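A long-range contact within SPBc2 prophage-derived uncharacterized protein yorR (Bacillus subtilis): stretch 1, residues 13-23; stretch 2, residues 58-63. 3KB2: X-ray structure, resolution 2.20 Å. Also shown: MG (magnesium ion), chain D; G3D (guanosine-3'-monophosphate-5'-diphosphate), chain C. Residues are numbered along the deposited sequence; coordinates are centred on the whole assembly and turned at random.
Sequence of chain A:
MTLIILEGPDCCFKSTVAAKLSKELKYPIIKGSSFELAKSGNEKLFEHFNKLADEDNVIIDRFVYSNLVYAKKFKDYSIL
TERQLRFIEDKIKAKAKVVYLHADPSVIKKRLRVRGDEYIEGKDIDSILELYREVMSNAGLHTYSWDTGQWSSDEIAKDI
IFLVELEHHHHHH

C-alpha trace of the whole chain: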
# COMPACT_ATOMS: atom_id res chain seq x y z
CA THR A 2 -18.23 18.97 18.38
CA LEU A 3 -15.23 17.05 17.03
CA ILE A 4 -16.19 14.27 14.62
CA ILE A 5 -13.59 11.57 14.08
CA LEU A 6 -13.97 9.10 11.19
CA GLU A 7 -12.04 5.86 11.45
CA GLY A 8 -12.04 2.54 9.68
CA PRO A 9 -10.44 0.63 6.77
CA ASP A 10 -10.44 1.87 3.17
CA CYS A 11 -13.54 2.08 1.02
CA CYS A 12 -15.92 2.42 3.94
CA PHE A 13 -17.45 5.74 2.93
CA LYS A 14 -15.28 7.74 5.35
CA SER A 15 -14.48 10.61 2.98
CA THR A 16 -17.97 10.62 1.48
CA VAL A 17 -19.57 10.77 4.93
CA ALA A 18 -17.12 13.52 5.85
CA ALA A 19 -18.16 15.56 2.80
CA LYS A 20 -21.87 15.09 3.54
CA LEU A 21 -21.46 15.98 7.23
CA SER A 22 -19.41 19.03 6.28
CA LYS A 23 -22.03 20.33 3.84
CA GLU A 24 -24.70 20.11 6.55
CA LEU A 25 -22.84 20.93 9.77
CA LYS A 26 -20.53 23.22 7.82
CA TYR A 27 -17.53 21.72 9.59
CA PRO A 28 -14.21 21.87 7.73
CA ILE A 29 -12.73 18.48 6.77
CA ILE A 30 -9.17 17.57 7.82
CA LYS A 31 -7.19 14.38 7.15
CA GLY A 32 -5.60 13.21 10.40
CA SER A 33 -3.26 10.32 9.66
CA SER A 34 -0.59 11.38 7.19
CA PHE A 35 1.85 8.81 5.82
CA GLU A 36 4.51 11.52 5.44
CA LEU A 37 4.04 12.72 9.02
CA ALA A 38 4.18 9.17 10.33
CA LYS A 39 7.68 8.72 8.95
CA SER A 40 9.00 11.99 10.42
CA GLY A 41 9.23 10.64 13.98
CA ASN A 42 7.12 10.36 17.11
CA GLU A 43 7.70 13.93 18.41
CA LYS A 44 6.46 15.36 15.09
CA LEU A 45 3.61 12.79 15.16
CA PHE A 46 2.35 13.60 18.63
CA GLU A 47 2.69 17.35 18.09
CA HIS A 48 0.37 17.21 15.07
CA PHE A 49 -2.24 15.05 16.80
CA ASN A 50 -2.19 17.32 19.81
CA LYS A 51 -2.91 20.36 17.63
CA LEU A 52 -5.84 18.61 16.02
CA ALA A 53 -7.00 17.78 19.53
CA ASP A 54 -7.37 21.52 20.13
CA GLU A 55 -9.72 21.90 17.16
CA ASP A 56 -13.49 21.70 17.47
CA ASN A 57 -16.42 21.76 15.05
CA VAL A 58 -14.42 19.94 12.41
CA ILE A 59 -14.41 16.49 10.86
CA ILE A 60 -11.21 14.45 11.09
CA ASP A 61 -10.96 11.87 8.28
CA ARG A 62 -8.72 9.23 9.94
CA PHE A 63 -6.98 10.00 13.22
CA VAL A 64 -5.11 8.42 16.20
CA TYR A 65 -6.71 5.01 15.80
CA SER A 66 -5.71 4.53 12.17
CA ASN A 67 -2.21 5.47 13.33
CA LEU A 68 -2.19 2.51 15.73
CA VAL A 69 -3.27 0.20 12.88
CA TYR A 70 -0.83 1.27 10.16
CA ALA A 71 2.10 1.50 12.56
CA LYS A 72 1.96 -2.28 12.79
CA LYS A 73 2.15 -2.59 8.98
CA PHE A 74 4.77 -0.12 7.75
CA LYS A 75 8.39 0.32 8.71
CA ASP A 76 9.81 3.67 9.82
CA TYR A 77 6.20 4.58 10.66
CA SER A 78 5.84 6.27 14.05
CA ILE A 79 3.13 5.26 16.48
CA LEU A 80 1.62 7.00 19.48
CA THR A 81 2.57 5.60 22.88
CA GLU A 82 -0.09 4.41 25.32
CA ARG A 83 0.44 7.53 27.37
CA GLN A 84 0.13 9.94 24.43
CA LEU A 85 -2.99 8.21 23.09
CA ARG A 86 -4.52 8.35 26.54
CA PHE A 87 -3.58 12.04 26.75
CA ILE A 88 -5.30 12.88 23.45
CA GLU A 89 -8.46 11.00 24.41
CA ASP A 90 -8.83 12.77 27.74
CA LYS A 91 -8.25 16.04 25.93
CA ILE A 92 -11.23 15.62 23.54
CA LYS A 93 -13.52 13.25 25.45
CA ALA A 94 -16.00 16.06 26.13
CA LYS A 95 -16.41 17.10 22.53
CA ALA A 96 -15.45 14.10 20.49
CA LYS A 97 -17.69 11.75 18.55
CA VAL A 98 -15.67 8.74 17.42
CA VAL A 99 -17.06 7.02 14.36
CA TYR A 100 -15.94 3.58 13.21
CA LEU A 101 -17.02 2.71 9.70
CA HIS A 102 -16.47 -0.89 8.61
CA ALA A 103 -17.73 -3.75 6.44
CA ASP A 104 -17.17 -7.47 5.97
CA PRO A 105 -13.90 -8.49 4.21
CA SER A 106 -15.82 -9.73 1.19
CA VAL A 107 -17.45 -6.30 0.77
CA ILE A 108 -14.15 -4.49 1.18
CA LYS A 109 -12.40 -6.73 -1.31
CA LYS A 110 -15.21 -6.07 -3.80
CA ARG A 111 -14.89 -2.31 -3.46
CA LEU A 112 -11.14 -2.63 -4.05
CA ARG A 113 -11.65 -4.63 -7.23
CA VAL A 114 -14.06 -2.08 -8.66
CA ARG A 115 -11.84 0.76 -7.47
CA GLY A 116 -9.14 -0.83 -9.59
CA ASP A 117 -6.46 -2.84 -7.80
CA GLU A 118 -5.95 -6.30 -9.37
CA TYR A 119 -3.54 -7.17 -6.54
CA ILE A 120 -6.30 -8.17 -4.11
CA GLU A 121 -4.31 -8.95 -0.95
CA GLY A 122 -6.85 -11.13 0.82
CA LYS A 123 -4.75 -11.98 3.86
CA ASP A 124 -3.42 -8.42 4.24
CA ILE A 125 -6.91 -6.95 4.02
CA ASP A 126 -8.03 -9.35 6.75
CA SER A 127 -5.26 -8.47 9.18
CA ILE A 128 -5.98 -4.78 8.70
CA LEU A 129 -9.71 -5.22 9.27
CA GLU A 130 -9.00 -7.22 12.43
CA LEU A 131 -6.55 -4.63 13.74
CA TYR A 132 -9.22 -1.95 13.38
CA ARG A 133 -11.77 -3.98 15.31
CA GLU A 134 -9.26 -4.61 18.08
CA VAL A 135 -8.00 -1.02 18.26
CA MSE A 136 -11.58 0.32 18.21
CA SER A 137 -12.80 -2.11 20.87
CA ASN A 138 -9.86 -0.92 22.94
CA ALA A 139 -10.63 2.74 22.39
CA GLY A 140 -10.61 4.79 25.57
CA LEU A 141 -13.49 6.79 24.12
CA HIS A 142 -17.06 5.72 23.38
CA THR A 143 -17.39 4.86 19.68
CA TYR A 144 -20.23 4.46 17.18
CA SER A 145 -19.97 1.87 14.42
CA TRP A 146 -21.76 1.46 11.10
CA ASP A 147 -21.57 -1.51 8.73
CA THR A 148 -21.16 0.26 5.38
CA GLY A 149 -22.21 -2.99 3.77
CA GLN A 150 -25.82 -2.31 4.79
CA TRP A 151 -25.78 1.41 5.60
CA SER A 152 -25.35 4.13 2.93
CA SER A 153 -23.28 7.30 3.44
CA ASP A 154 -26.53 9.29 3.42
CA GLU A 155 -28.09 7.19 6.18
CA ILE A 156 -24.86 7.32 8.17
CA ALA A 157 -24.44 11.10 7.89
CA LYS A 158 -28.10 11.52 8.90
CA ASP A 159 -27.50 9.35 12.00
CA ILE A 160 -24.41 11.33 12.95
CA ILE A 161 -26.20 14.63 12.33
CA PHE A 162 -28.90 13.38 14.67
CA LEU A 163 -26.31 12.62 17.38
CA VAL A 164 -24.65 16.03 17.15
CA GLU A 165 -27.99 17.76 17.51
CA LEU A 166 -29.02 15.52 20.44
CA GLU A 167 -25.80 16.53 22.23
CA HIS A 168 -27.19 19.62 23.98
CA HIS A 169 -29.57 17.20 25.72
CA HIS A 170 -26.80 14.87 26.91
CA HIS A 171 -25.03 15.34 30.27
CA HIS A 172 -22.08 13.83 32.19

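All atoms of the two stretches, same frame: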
# COMPACT_ATOMS: atom_id res chain seq x y z
N PHE A 13 -16.72 4.49 3.00
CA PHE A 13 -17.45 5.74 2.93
C PHE A 13 -16.95 6.87 3.84
O PHE A 13 -17.62 7.90 3.96
CB PHE A 13 -18.94 5.48 3.23
CG PHE A 13 -19.56 4.34 2.44
CD1 PHE A 13 -18.98 3.89 1.25
CD2 PHE A 13 -20.77 3.76 2.84
CE1 PHE A 13 -19.59 2.88 0.49
CE2 PHE A 13 -21.38 2.76 2.08
CZ PHE A 13 -20.79 2.32 0.91
N LYS A 14 -15.79 6.71 4.45
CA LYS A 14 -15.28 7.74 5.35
C LYS A 14 -15.25 9.15 4.76
O LYS A 14 -15.83 10.07 5.32
CB LYS A 14 -13.89 7.35 5.88
CG LYS A 14 -13.91 6.05 6.67
CD LYS A 14 -12.67 5.86 7.53
CE LYS A 14 -11.39 6.04 6.72
NZ LYS A 14 -11.42 5.18 5.54
N SER A 15 -14.59 9.31 3.62
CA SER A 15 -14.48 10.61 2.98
C SER A 15 -15.79 11.17 2.44
O SER A 15 -16.01 12.38 2.42
CB SER A 15 -13.44 10.54 1.88
OG SER A 15 -12.16 10.36 2.47
N THR A 16 -16.65 10.26 2.00
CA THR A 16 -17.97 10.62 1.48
C THR A 16 -18.78 11.13 2.67
O THR A 16 -19.36 12.22 2.62
CB THR A 16 -18.67 9.38 0.87
OG1 THR A 16 -17.83 8.85 -0.16
CG2 THR A 16 -20.02 9.75 0.27
N VAL A 17 -18.82 10.35 3.75
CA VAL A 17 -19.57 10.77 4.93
C VAL A 17 -19.07 12.13 5.38
O VAL A 17 -19.86 13.03 5.64
CB VAL A 17 -19.41 9.76 6.09
CG1 VAL A 17 -19.95 10.36 7.38
CG2 VAL A 17 -20.18 8.50 5.76
N ALA A 18 -17.75 12.27 5.44
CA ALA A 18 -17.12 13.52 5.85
C ALA A 18 -17.63 14.71 5.02
O ALA A 18 -17.93 15.78 5.56
CB ALA A 18 -15.61 13.39 5.72
N ALA A 19 -17.71 14.51 3.71
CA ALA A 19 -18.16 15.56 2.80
C ALA A 19 -19.63 15.91 3.03
O ALA A 19 -20.01 17.07 2.95
CB ALA A 19 -17.96 15.11 1.35
N LYS A 20 -20.44 14.89 3.30
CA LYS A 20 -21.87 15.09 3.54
C LYS A 20 -22.12 15.76 4.90
O LYS A 20 -23.00 16.61 5.03
CB LYS A 20 -22.60 13.73 3.47
CG LYS A 20 -22.58 13.06 2.08
CD LYS A 20 -23.20 11.66 2.14
CE LYS A 20 -23.73 11.18 0.77
NZ LYS A 20 -22.73 11.27 -0.31
N LEU A 21 -21.33 15.39 5.90
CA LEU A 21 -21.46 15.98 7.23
C LEU A 21 -21.01 17.43 7.18
O LEU A 21 -21.60 18.30 7.82
CB LEU A 21 -20.63 15.20 8.25
CG LEU A 21 -21.07 13.76 8.57
CD1 LEU A 21 -20.03 13.08 9.47
CD2 LEU A 21 -22.44 13.77 9.24
N SER A 22 -19.96 17.69 6.41
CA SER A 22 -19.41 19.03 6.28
C SER A 22 -20.36 20.00 5.58
O SER A 22 -20.44 21.18 5.94
CB SER A 22 -18.09 18.97 5.51
OG SER A 22 -17.54 20.27 5.36
N LYS A 23 -21.08 19.50 4.58
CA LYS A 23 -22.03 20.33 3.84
C LYS A 23 -23.14 20.77 4.80
O LYS A 23 -23.51 21.94 4.82
CB LYS A 23 -22.61 19.53 2.69
CG LYS A 23 -23.52 20.31 1.76
CD LYS A 23 -24.04 19.39 0.65
CE LYS A 23 -24.97 20.12 -0.32
NZ LYS A 23 -25.55 19.21 -1.34
N VAL A 58 -15.07 20.34 13.64
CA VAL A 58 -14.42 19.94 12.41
C VAL A 58 -14.58 18.44 12.31
O VAL A 58 -14.96 17.79 13.27
CB VAL A 58 -12.92 20.29 12.40
CG1 VAL A 58 -12.72 21.73 12.87
CG2 VAL A 58 -12.14 19.32 13.25
N ILE A 59 -14.31 17.92 11.13
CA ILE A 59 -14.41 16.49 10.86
C ILE A 59 -13.01 15.99 10.54
O ILE A 59 -12.36 16.50 9.64
CB ILE A 59 -15.32 16.24 9.66
CG1 ILE A 59 -16.72 16.77 9.94
CG2 ILE A 59 -15.33 14.76 9.33
CD1 ILE A 59 -17.58 16.97 8.70
N ILE A 60 -12.54 15.01 11.30
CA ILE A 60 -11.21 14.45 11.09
C ILE A 60 -11.33 13.10 10.38
O ILE A 60 -11.79 12.12 10.96
CB ILE A 60 -10.46 14.27 12.45
CG1 ILE A 60 -10.28 15.65 13.11
CG2 ILE A 60 -9.13 13.57 12.22
CD1 ILE A 60 -9.53 15.64 14.43
N ASP A 61 -10.92 13.07 9.11
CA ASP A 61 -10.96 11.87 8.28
C ASP A 61 -9.70 11.06 8.59
O ASP A 61 -8.64 11.34 8.05
CB ASP A 61 -11.00 12.29 6.80
CG ASP A 61 -11.28 11.13 5.84
OD1 ASP A 61 -11.52 11.42 4.66
OD2 ASP A 61 -11.25 9.96 6.26
N ARG A 62 -9.83 10.08 9.48
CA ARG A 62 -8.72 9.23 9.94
C ARG A 62 -7.91 9.98 10.99
O ARG A 62 -7.48 11.11 10.76
CB ARG A 62 -7.84 8.81 8.77
CG ARG A 62 -8.59 7.99 7.74
CD ARG A 62 -7.71 6.90 7.18
NE ARG A 62 -6.56 7.46 6.49
CZ ARG A 62 -5.67 6.74 5.82
NH1 ARG A 62 -5.80 5.42 5.76
NH2 ARG A 62 -4.66 7.34 5.22
N PHE A 63 -7.68 9.34 12.13
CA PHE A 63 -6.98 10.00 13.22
C PHE A 63 -6.02 9.07 14.01
O PHE A 63 -5.33 8.24 13.41
CB PHE A 63 -8.05 10.64 14.13
CG PHE A 63 -7.52 11.71 15.05
CD1 PHE A 63 -6.40 12.47 14.72
CD2 PHE A 63 -8.17 11.98 16.25
CE1 PHE A 63 -5.93 13.47 15.57
CE2 PHE A 63 -7.71 12.98 17.11
CZ PHE A 63 -6.59 13.72 16.77
MG MG D . -10.72 8.58 2.16
PB G3D C . -13.00 5.88 1.99
O1B G3D C . -11.74 5.10 1.62
O2B G3D C . -13.64 5.56 3.28
O3B G3D C . -12.65 7.49 1.94
PA G3D C . -14.96 6.92 0.16
O3A G3D C . -14.06 5.77 0.85
O1A G3D C . -15.79 7.62 1.13
O2A G3D C . -14.00 7.73 -0.72
O5' G3D C . -16.00 5.99 -0.74
C5' G3D C . -15.27 4.90 -1.43
C4' G3D C . -16.34 4.70 -2.61
O4' G3D C . -17.62 4.19 -2.20
C3' G3D C . -16.64 5.80 -3.48
O3' G3D C . -16.65 5.43 -4.84
C2' G3D C . -17.93 6.52 -3.00
O2' G3D C . -18.60 7.09 -3.98
C1' G3D C . -18.69 5.01 -2.70
N9 G3D C . -19.89 5.28 -1.83
C8 G3D C . -19.99 6.38 -0.98
N7 G3D C . -21.22 6.11 -0.48
C5 G3D C . -21.90 5.04 -1.07
C6 G3D C . -23.05 4.62 -0.80
O6 G3D C . -24.02 4.85 -0.01
N1 G3D C . -23.34 3.37 -1.59
C2 G3D C . -22.39 3.00 -2.38
N2 G3D C . -22.67 1.72 -3.10
N3 G3D C . -21.15 3.41 -2.59
C4 G3D C . -21.02 4.53 -1.89
P1 G3D C . -15.95 5.99 -5.85
O4P G3D C . -16.70 7.01 -6.51
O5P G3D C . -15.81 4.74 -6.86
O6P G3D C . -14.46 6.27 -5.64
O HOH W 1 -10.48 8.33 4.40
O HOH W 2 -11.77 8.71 0.05
O HOH W 3 -8.96 9.78 1.30
O HOH W 4 -9.58 6.64 1.97

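The helix that begins at Lys14 packs against the strand ending at Asp61, their axes running nearly antiparallel at 173° and approaching to 8.9 Å. The helical ladder is regular from its first turn, where Val17 N donates to Phe13 O (2.7 Å), through to Lys23 N and Ala19 O (3.1 Å). The antiparallel register brings Ser15 CA to 6.5 Å from Asp61 CA and Ala18 CA to 6.4 Å from Ile59 CA. Because side chains alternate along the strand, Ile59 and Asp61 point toward the helix while Ile60 points away; on the helix, Lys14, Ala18 and Leu21 point toward the strand.

The contact is modest, burying 316 Å² in all, and its character changes along its length. Ile59 makes the apolar part. Its CG2 lies 3.9 Å from Ala18 CB, and its CD1 is 3.6 Å from Leu21 CB. The same CD1 sits 3.4 Å from both Ala18 O and Ser22 N, so this methyl rests against the helix backbone as well as its side chains. The small side chain of Ala18 accompanies this close approach.

At the other end the contact is polar and tied to the bound ligands. Ser15 OG donates a short hydrogen bond to Asp61 OD1 (2.5 Å) and also binds the magnesium ion (OG to MG, 2.3 Å). Asp61 does not coordinate the metal directly; water 1, itself 2.3 Å from MG, donates to Asp61 OD2 (2.6 Å). The carboxylate thus holds both a protein ligand and a water of the six-membered coordination shell, which G3D O3B completes with three further waters.

Lys14 flanks this site, its CE 3.6 Å from Arg62 CG, while its backbone N donates to G3D O2B (2.7 Å) and its NZ reaches the same oxygen at 3.2 Å.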